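PDB 4XLG: structure-specific endonuclease subunit SLX1 from Candida glabrata, which probably cuts branched DNA near junctions with single strands as the catalytic subunit of the SLX1-SLX4 endonuclease, using a divalent metal cation. Local coordinates for residues B[218-223]-B[247-252]; B[241-246]-B[282-287]; B[255-260]-B[272-277]. The protein carries 1 engineered substitution. All coordinates share one frame; numbering follows the deposited sequence. Where two conformers were deposited one is given.

Contact 1 (B[218-223]-B[247-252]). With ZN (zinc ion), chain C; ZN (zinc ion), chain D.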
loop_
_atom_site.group_PDB
_atom_site.type_symbol
_atom_site.label_atom_id
_atom_site.label_comp_id
_atom_site.label_asym_id
_atom_site.label_seq_id
_atom_site.Cartn_x
_atom_site.Cartn_y
_atom_site.Cartn_z
ATOM N N THR B 218 4.452 -25.676 13.791
ATOM C CA THR B 218 5.168 -26.248 12.656
ATOM C C THR B 218 4.640 -25.653 11.353
ATOM O O THR B 218 3.515 -25.132 11.313
ATOM C CB THR B 218 5.037 -27.769 12.591
ATOM O OG1 THR B 218 3.652 -28.119 12.593
ATOM C CG2 THR B 218 5.746 -28.436 13.772
ATOM N N CYS B 219 5.447 -25.727 10.295
ATOM C CA CYS B 219 5.085 -25.045 9.048
ATOM C C CYS B 219 3.976 -25.844 8.371
ATOM O O CYS B 219 4.096 -27.066 8.194
ATOM C CB CYS B 219 6.299 -24.889 8.128
ATOM S SG CYS B 219 5.900 -24.498 6.384
ATOM N N GLN B 220 2.893 -25.155 8.015
ATOM C CA GLN B 220 1.773 -25.804 7.337
ATOM C C GLN B 220 2.211 -26.733 6.191
ATOM O O GLN B 220 1.619 -27.781 6.005
ATOM C CB GLN B 220 0.799 -24.753 6.791
ATOM C CG GLN B 220 -0.296 -25.327 5.878
ATOM C CD GLN B 220 -1.482 -25.916 6.640
ATOM O OE1 GLN B 220 -1.645 -25.703 7.843
ATOM N NE2 GLN B 220 -2.318 -26.655 5.931
ATOM N N PHE B 221 3.253 -26.345 5.447
ATOM C CA PHE B 221 3.683 -27.081 4.243
ATOM C C PHE B 221 4.894 -27.996 4.427
ATOM O O PHE B 221 4.850 -29.142 4.004
ATOM C CB PHE B 221 3.964 -26.089 3.107
ATOM C CG PHE B 221 2.882 -25.079 2.943
ATOM C CD1 PHE B 221 1.706 -25.405 2.276
ATOM C CD2 PHE B 221 3.001 -23.838 3.514
ATOM C CE1 PHE B 221 0.685 -24.485 2.172
ATOM C CE2 PHE B 221 1.982 -22.887 3.396
ATOM C CZ PHE B 221 0.827 -23.213 2.728
ATOM N N CYS B 222 5.970 -27.522 5.058
ATOM C CA CYS B 222 7.177 -28.364 5.151
ATOM C C CYS B 222 7.315 -29.057 6.512
ATOM O O CYS B 222 8.185 -29.922 6.690
ATOM C CB CYS B 222 8.429 -27.537 4.870
ATOM S SG CYS B 222 8.996 -26.565 6.284
ATOM N N ASN B 223 6.472 -28.660 7.468
ATOM C CA ASN B 223 6.359 -29.339 8.788
ATOM C C ASN B 223 7.499 -29.085 9.785
ATOM O O ASN B 223 7.481 -29.621 10.902
ATOM C CB ASN B 223 6.209 -30.863 8.605
ATOM C CG ASN B 223 4.966 -31.233 7.823
ATOM O OD1 ASN B 223 3.855 -30.855 8.193
ATOM N ND2 ASN B 223 5.148 -31.953 6.721
ATOM N N CYS B 247 -6.986 -18.095 14.024
ATOM C CA CYS B 247 -6.704 -19.211 13.123
ATOM C C CYS B 247 -5.280 -19.668 13.390
ATOM O O CYS B 247 -4.396 -18.857 13.684
ATOM C CB CYS B 247 -6.883 -18.824 11.645
ATOM S SG CYS B 247 -6.406 -20.145 10.461
ATOM N N THR B 248 -5.054 -20.971 13.295
ATOM C CA THR B 248 -3.748 -21.505 13.620
ATOM C C THR B 248 -2.786 -21.612 12.429
ATOM O O THR B 248 -1.672 -22.081 12.607
ATOM C CB THR B 248 -3.873 -22.903 14.258
ATOM O OG1 THR B 248 -4.510 -23.797 13.328
ATOM C CG2 THR B 248 -4.687 -22.822 15.541
ATOM N N PHE B 249 -3.199 -21.209 11.228
ATOM C CA PHE B 249 -2.289 -21.289 10.072
ATOM C C PHE B 249 -1.011 -20.486 10.296
ATOM O O PHE B 249 -1.037 -19.257 10.527
ATOM C CB PHE B 249 -2.954 -20.807 8.782
ATOM C CG PHE B 249 -1.989 -20.632 7.647
ATOM C CD1 PHE B 249 -1.271 -21.719 7.160
ATOM C CD2 PHE B 249 -1.777 -19.381 7.078
ATOM C CE1 PHE B 249 -0.357 -21.557 6.115
ATOM C CE2 PHE B 249 -0.885 -19.215 6.032
ATOM C CZ PHE B 249 -0.166 -20.316 5.546
ATOM N N VAL B 250 0.111 -21.192 10.232
ATOM C CA VAL B 250 1.419 -20.550 10.259
ATOM C C VAL B 250 2.350 -21.323 9.314
ATOM O O VAL B 250 2.252 -22.537 9.223
ATOM C CB VAL B 250 1.984 -20.495 11.704
ATOM C CG1 VAL B 250 2.095 -21.894 12.311
ATOM C CG2 VAL B 250 3.308 -19.760 11.756
ATOM N N SER B 251 3.235 -20.630 8.598
ATOM C CA SER B 251 4.187 -21.308 7.705
ATOM C C SER B 251 5.477 -20.478 7.563
ATOM O O SER B 251 5.535 -19.318 7.983
ATOM C CB SER B 251 3.559 -21.525 6.308
ATOM O OG SER B 251 3.407 -20.258 5.676
ATOM N N HIS B 252 6.496 -21.063 6.947
ATOM C CA HIS B 252 7.586 -20.263 6.386
ATOM C C HIS B 252 7.022 -19.396 5.292
ATOM O O HIS B 252 6.194 -19.873 4.518
ATOM C CB HIS B 252 8.699 -21.196 5.851
ATOM C CG HIS B 252 9.389 -21.951 6.941
ATOM N ND1 HIS B 252 9.355 -23.323 7.038
ATOM C CD2 HIS B 252 10.085 -21.517 8.021
ATOM C CE1 HIS B 252 10.000 -23.706 8.126
ATOM N NE2 HIS B 252 10.447 -22.626 8.741
HETATM ZN ZN ZN C . 8.071 -24.478 5.667
HETATM ZN ZN ZN D . -6.836 -18.887 8.419
HETATM O O HOH W 1 -0.408 -24.258 9.986
#
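The first zinc site of the SLX1-type finger joins C219 and C222 of its CxxC turn to H252 at the end of strand 250-252. Zinc is bound by C219 SG at 2.3 Å, C222 SG at 2.4 Å and H252 ND1 at 2.2 Å; C255 is the fourth ligand. C222 SG lies in the plane of the imidazole at its edge, 3.3 Å from H252 ND1, as co-ligands would. C219 SG, anti to its own backbone N (chi1 163°), also accepts N-H bonds: a straight one from C222 N, one from H252 N across the contact and a weak one from F221 N. Such donors would be expected to temper the thiolate charge. A backbone bond from Q220 N to V250 O (3.0 Å) sets the turn against the strand, and a water links Q220 OE1 to V250 N. Beside it, Q220 CB reaches the edge of the F249 ring, 3.5 Å from F249 CE1. F221 CE2 meets that ring in its plane and lies 3.6 Å from S251 CB. Strand 239-241 pairs with this strand, A240 bonding to S251, while helix 253-260 receives F221 and S251 on A256.

Contact 2 (B[241-246]-B[282-287]). With ZN (zinc ion), chain D.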
loop_
_atom_site.group_PDB
_atom_site.type_symbol
_atom_site.label_atom_id
_atom_site.label_comp_id
_atom_site.label_asym_id
_atom_site.label_seq_id
_atom_site.Cartn_x
_atom_site.Cartn_y
_atom_site.Cartn_z
ATOM N N PHE B 241 1.473 -15.757 8.515
ATOM C CA PHE B 241 0.388 -16.060 9.443
ATOM C C PHE B 241 -0.945 -15.749 8.804
ATOM O O PHE B 241 -1.036 -14.856 7.966
ATOM C CB PHE B 241 0.500 -15.232 10.735
ATOM C CG PHE B 241 1.809 -15.384 11.441
ATOM C CD1 PHE B 241 2.920 -14.659 11.033
ATOM C CD2 PHE B 241 1.923 -16.256 12.510
ATOM C CE1 PHE B 241 4.123 -14.795 11.694
ATOM C CE2 PHE B 241 3.124 -16.397 13.189
ATOM C CZ PHE B 241 4.223 -15.673 12.771
ATOM N N CYS B 242 -1.992 -16.414 9.264
ATOM C CA CYS B 242 -3.323 -16.031 8.845
ATOM C C CYS B 242 -3.658 -14.669 9.441
ATOM O O CYS B 242 -3.237 -14.357 10.569
ATOM C CB CYS B 242 -4.364 -17.063 9.276
ATOM S SG CYS B 242 -6.037 -16.593 8.623
ATOM N N ARG B 243 -4.404 -13.857 8.696
ATOM C CA ARG B 243 -4.835 -12.563 9.217
ATOM C C ARG B 243 -5.790 -12.729 10.389
ATOM O O ARG B 243 -5.927 -11.828 11.199
ATOM C CB ARG B 243 -5.501 -11.719 8.125
ATOM C CG ARG B 243 -6.874 -12.205 7.691
ATOM C CD ARG B 243 -7.461 -11.130 6.760
ATOM N NE ARG B 243 -8.719 -11.504 6.118
ATOM C CZ ARG B 243 -9.924 -11.218 6.609
ATOM N NH1 ARG B 243 -10.036 -10.566 7.766
ATOM N NH2 ARG B 243 -11.016 -11.585 5.948
ATOM N N ASP B 244 -6.464 -13.873 10.472
ATOM C CA ASP B 244 -7.282 -14.178 11.638
ATOM C C ASP B 244 -6.348 -14.724 12.739
ATOM O O ASP B 244 -5.863 -15.856 12.638
ATOM C CB ASP B 244 -8.378 -15.187 11.266
ATOM C CG ASP B 244 -9.256 -15.597 12.445
ATOM O OD1 ASP B 244 -8.942 -15.278 13.611
ATOM O OD2 ASP B 244 -10.270 -16.288 12.194
ATOM N N THR B 245 -6.094 -13.920 13.777
ATOM C CA THR B 245 -5.115 -14.289 14.807
ATOM C C THR B 245 -5.559 -15.505 15.628
ATOM O O THR B 245 -4.769 -16.057 16.404
ATOM C CB THR B 245 -4.827 -13.114 15.785
ATOM O OG1 THR B 245 -6.038 -12.722 16.433
ATOM C CG2 THR B 245 -4.207 -11.899 15.059
ATOM N N SER B 246 -6.824 -15.902 15.514
ATOM C CA SER B 246 -7.257 -17.091 16.241
ATOM C C SER B 246 -7.196 -18.319 15.321
ATOM O O SER B 246 -7.318 -19.450 15.776
ATOM C CB SER B 246 -8.659 -16.910 16.822
ATOM O OG SER B 246 -9.593 -16.744 15.775
ATOM N N CYS B 282 -8.550 -21.873 6.870
ATOM C CA CYS B 282 -9.886 -21.334 7.087
ATOM C C CYS B 282 -10.438 -20.712 5.803
ATOM O O CYS B 282 -11.594 -20.291 5.761
ATOM C CB CYS B 282 -9.869 -20.292 8.213
ATOM S SG CYS B 282 -9.189 -18.696 7.670
ATOM N N TYR B 283 -9.582 -20.603 4.787
ATOM C CA TYR B 283 -9.978 -20.201 3.434
ATOM C C TYR B 283 -10.260 -18.721 3.321
ATOM O O TYR B 283 -10.715 -18.258 2.281
ATOM C CB TYR B 283 -11.208 -21.012 2.957
ATOM N N THR B 284 -9.964 -17.964 4.371
ATOM C CA THR B 284 -10.191 -16.529 4.310
ATOM C C THR B 284 -9.196 -15.856 3.369
ATOM O O THR B 284 -8.069 -16.311 3.170
ATOM C CB THR B 284 -10.117 -15.864 5.706
ATOM O OG1 THR B 284 -10.736 -14.574 5.643
ATOM C CG2 THR B 284 -8.672 -15.689 6.147
ATOM N N LEU B 285 -9.648 -14.774 2.755
ATOM C CA LEU B 285 -8.833 -14.040 1.828
ATOM C C LEU B 285 -7.731 -13.271 2.551
ATOM O O LEU B 285 -8.000 -12.509 3.481
ATOM C CB LEU B 285 -9.698 -13.069 1.048
ATOM C CG LEU B 285 -9.020 -12.581 -0.212
ATOM C CD1 LEU B 285 -9.319 -13.619 -1.297
ATOM C CD2 LEU B 285 -9.563 -11.208 -0.567
ATOM N N LEU B 286 -6.499 -13.451 2.109
ATOM C CA LEU B 286 -5.372 -12.732 2.695
ATOM C C LEU B 286 -4.918 -11.598 1.796
ATOM O O LEU B 286 -5.094 -11.649 0.575
ATOM C CB LEU B 286 -4.212 -13.700 2.939
ATOM C CG LEU B 286 -4.561 -14.952 3.740
ATOM C CD1 LEU B 286 -3.344 -15.855 3.764
ATOM C CD2 LEU B 286 -4.961 -14.572 5.167
ATOM N N LYS B 287 -4.333 -10.564 2.386
ATOM C CA LYS B 287 -3.717 -9.502 1.596
ATOM C C LYS B 287 -2.235 -9.761 1.657
ATOM O O LYS B 287 -1.675 -9.726 2.763
ATOM C CB LYS B 287 -4.036 -8.128 2.187
ATOM C CG LYS B 287 -5.489 -7.781 2.058
ATOM C CD LYS B 287 -5.902 -6.792 3.127
ATOM C CE LYS B 287 -5.456 -5.409 2.855
ATOM N NZ LYS B 287 -6.423 -4.479 3.576
HETATM ZN ZN ZN D . -6.836 -18.887 8.419
#
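C242 and C282 bring their segments together at the Cys4 zinc site of the SLX1-type finger, completed by C247 and C279. In the metal coordination, C242 SG is 2.4 Å and C282 SG 2.5 Å from zinc, which leaves the sulfur atoms of C242 and C282 3.9 Å apart. Each sulfur also takes a backbone N-H two residues on: D244 N gives to C242 SG and T284 N to C282 SG.

The polar link across the segments comes from R243. Its chain runs extended from CG to NE, and R243 NE donates to L285 O at 2.9 Å with an N-H...O angle of 158°. The carbonyl oxygen sits at the guanidinium edge, only 8° out of that plane. R243 NH2 also approaches T284 OG1. Within 241-246, D244 OD1 receives S246 N in an Asx turn and S246 OG at 2.7 Å, both from the same face of the carboxylate.

Van der Waals packing accompanies these bonds. T284 CG2 lies 3.7 Å from C242 SG, and L286 CD2 is 4.0 Å from R243 CG, its apolar partner on the arginine.

Chemically, the N-H donors probably spread the negative charge of the zinc-bound sulfurs, whereas the arginine cation meets no carboxylate across the contact: R243 NE bonds a main-chain oxygen of 282-287 instead.

Contact 3 (B[255-260]-B[272-277]). With ZN (zinc ion), chain C.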
loop_
_atom_site.group_PDB
_atom_site.type_symbol
_atom_site.label_atom_id
_atom_site.label_comp_id
_atom_site.label_asym_id
_atom_site.label_seq_id
_atom_site.Cartn_x
_atom_site.Cartn_y
_atom_site.Cartn_z
ATOM N N CYS B 255 7.629 -21.046 2.023
ATOM C CA CYS B 255 6.732 -22.174 1.810
ATOM C C CYS B 255 5.329 -21.721 1.381
ATOM O O CYS B 255 4.711 -22.343 0.508
ATOM C CB CYS B 255 6.669 -23.031 3.074
ATOM S SG CYS B 255 8.291 -23.825 3.344
ATOM N N ALA B 256 4.825 -20.665 2.015
ATOM C CA ALA B 256 3.518 -20.139 1.669
ATOM C C ALA B 256 3.572 -19.602 0.235
ATOM O O ALA B 256 2.690 -19.886 -0.586
ATOM C CB ALA B 256 3.104 -19.047 2.637
ATOM N N TYR B 257 4.635 -18.859 -0.066
ATOM C CA TYR B 257 4.805 -18.294 -1.408
ATOM C C TYR B 257 4.729 -19.379 -2.473
ATOM O O TYR B 257 3.989 -19.262 -3.469
ATOM C CB TYR B 257 6.141 -17.535 -1.508
ATOM C CG TYR B 257 6.384 -17.036 -2.917
ATOM C CD1 TYR B 257 5.765 -15.856 -3.367
ATOM C CD2 TYR B 257 7.172 -17.772 -3.817
ATOM C CE1 TYR B 257 5.954 -15.406 -4.705
ATOM C CE2 TYR B 257 7.380 -17.320 -5.121
ATOM C CZ TYR B 257 6.780 -16.144 -5.557
ATOM O OH TYR B 257 6.973 -15.743 -6.884
ATOM N N ARG B 258 5.515 -20.435 -2.253
ATOM C CA ARG B 258 5.573 -21.566 -3.180
ATOM C C ARG B 258 4.208 -22.188 -3.386
ATOM O O ARG B 258 3.807 -22.491 -4.521
ATOM C CB ARG B 258 6.544 -22.623 -2.672
ATOM C CG ARG B 258 7.961 -22.440 -3.156
ATOM C CD ARG B 258 8.318 -23.514 -4.174
ATOM N NE ARG B 258 8.348 -24.843 -3.571
ATOM C CZ ARG B 258 8.560 -25.957 -4.253
ATOM N NH1 ARG B 258 8.757 -25.903 -5.563
ATOM N NH2 ARG B 258 8.580 -27.122 -3.623
ATOM N N TYR B 259 3.485 -22.363 -2.293
ATOM C CA TYR B 259 2.181 -22.979 -2.367
ATOM C C TYR B 259 1.181 -22.094 -3.103
ATOM O O TYR B 259 0.418 -22.576 -3.955
ATOM C CB TYR B 259 1.685 -23.308 -0.955
ATOM C CG TYR B 259 0.290 -23.883 -0.934
ATOM C CD1 TYR B 259 0.062 -25.213 -1.270
ATOM C CD2 TYR B 259 -0.804 -23.084 -0.592
ATOM C CE1 TYR B 259 -1.205 -25.729 -1.253
ATOM C CE2 TYR B 259 -2.085 -23.602 -0.572
ATOM C CZ TYR B 259 -2.274 -24.918 -0.899
ATOM O OH TYR B 259 -3.546 -25.439 -0.887
ATOM N N PHE B 260 1.171 -20.807 -2.765
ATOM C CA PHE B 260 0.230 -19.901 -3.388
ATOM C C PHE B 260 0.500 -19.748 -4.882
ATOM O O PHE B 260 -0.431 -19.541 -5.658
ATOM C CB PHE B 260 0.266 -18.517 -2.723
ATOM C CG PHE B 260 -0.262 -18.516 -1.317
ATOM C CD1 PHE B 260 -1.303 -19.356 -0.952
ATOM C CD2 PHE B 260 0.290 -17.686 -0.363
ATOM C CE1 PHE B 260 -1.791 -19.353 0.354
ATOM C CE2 PHE B 260 -0.191 -17.675 0.937
ATOM C CZ PHE B 260 -1.230 -18.498 1.305
ATOM N N ILE B 272 4.675 -12.902 -10.451
ATOM C CA ILE B 272 5.703 -13.075 -9.403
ATOM C C ILE B 272 5.120 -12.933 -7.980
ATOM O O ILE B 272 5.567 -13.599 -7.043
ATOM C CB ILE B 272 6.832 -11.995 -9.577
ATOM C CG1 ILE B 272 7.580 -12.177 -10.902
ATOM C CG2 ILE B 272 7.829 -12.066 -8.462
ATOM C CD1 ILE B 272 8.584 -11.053 -11.142
ATOM N N ILE B 273 4.183 -12.003 -7.812
ATOM C CA ILE B 273 3.654 -11.662 -6.487
ATOM C C ILE B 273 2.255 -12.286 -6.339
ATOM O O ILE B 273 1.442 -12.148 -7.224
ATOM C CB ILE B 273 3.565 -10.144 -6.300
ATOM C CG1 ILE B 273 4.922 -9.476 -6.546
ATOM C CG2 ILE B 273 3.020 -9.789 -4.898
ATOM C CD1 ILE B 273 4.790 -7.912 -6.490
ATOM N N PRO B 274 1.994 -13.015 -5.245
ATOM C CA PRO B 274 0.655 -13.586 -5.059
ATOM C C PRO B 274 -0.408 -12.496 -5.022
ATOM O O PRO B 274 -0.159 -11.395 -4.541
ATOM C CB PRO B 274 0.757 -14.289 -3.694
ATOM C CG PRO B 274 2.264 -14.563 -3.527
ATOM C CD PRO B 274 2.878 -13.306 -4.100
ATOM N N GLN B 275 -1.585 -12.804 -5.551
ATOM C CA GLN B 275 -2.708 -11.866 -5.480
ATOM C C GLN B 275 -3.864 -12.563 -4.791
ATOM O O GLN B 275 -4.300 -13.621 -5.232
ATOM C CB GLN B 275 -3.136 -11.383 -6.875
ATOM C CG GLN B 275 -4.234 -10.326 -6.835
ATOM C CD GLN B 275 -3.744 -8.973 -6.289
ATOM O OE1 GLN B 275 -2.988 -8.279 -6.959
ATOM N NE2 GLN B 275 -4.208 -8.587 -5.102
ATOM N N SER B 276 -4.338 -11.972 -3.697
ATOM C CA SER B 276 -5.443 -12.532 -2.891
ATOM C C SER B 276 -5.390 -14.043 -2.647
ATOM O O SER B 276 -6.319 -14.773 -2.987
ATOM C CB SER B 276 -6.782 -12.178 -3.534
ATOM O OG SER B 276 -6.842 -10.774 -3.731
ATOM N N PRO B 277 -4.292 -14.519 -2.071
ATOM C CA PRO B 277 -4.247 -15.943 -1.751
ATOM C C PRO B 277 -5.187 -16.225 -0.577
ATOM O O PRO B 277 -5.478 -15.326 0.189
ATOM C CB PRO B 277 -2.779 -16.175 -1.367
ATOM C CG PRO B 277 -2.344 -14.831 -0.799
ATOM C CD PRO B 277 -3.081 -13.792 -1.632
HETATM ZN ZN ZN C . 8.071 -24.478 5.667
#
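Y257 and F260, one turn apart on helix 253-260, meet the loop 272-277 through two prolines and one carbonyl. The domain is a RING-like zinc fold with a cross-brace pattern: C219, C222, H252 and C255 hold one ion, C242, C247, C279 and C282 the other. Y257 carries CG anti to its backbone N (chi1 176°), and OH at the end of its ring meets I272 O. Y257 OH donates to I272 O at 2.6 Å; the acceptor lies in the plane of the phenol ring, and the hydroxyl meets it in the carbonyl plane on a lone pair. The CD1-CE1 side of the same ring meets P274: P274 CG comes within 3.7 Å of Y257 CD1 and P274 CD within 3.8 Å of Y257 CE1, the proline crossing the tyrosine at about a right angle.

F260 is turned differently: its CG is anti to the carbonyl carbon (chi1 -68°), and the ring presents a face to P277. P274 also touches F260, P274 CB to F260 CB at 4.4 Å, a looser contact.

W288 of helix 288-299 packs on Y257, F260 and P274, and the Y257 ring stacks on an aromatic side chain of another protein chain. In the CH-pi contact, P277 CB is centred over the F260 ring, 3.4 Å from its centroid and 10° off the normal.

In the fold
From the N terminus, the chain leaves helix 176-213 and enters 218-223, the first half of contact 1. It then passes helix 234-237 and strand 239-241 to 241-246, where contact 2 opens before contact 1 closes at 247-252; these two contacts therefore cross. Helix 253-260 follows directly and opens contact 3, which closes at 272-277, nested within the loop that contact 2 completes at 282-287. Contacts 1 and 3 share one zinc ion, contacts 1 and 2 the other. F221 packs on Y259 between contacts 1 and 3, and L286 N lies 2.9 Å from P277 O, a probable hydrogen bond joining contacts 2 and 3 ahead of helix 288-299.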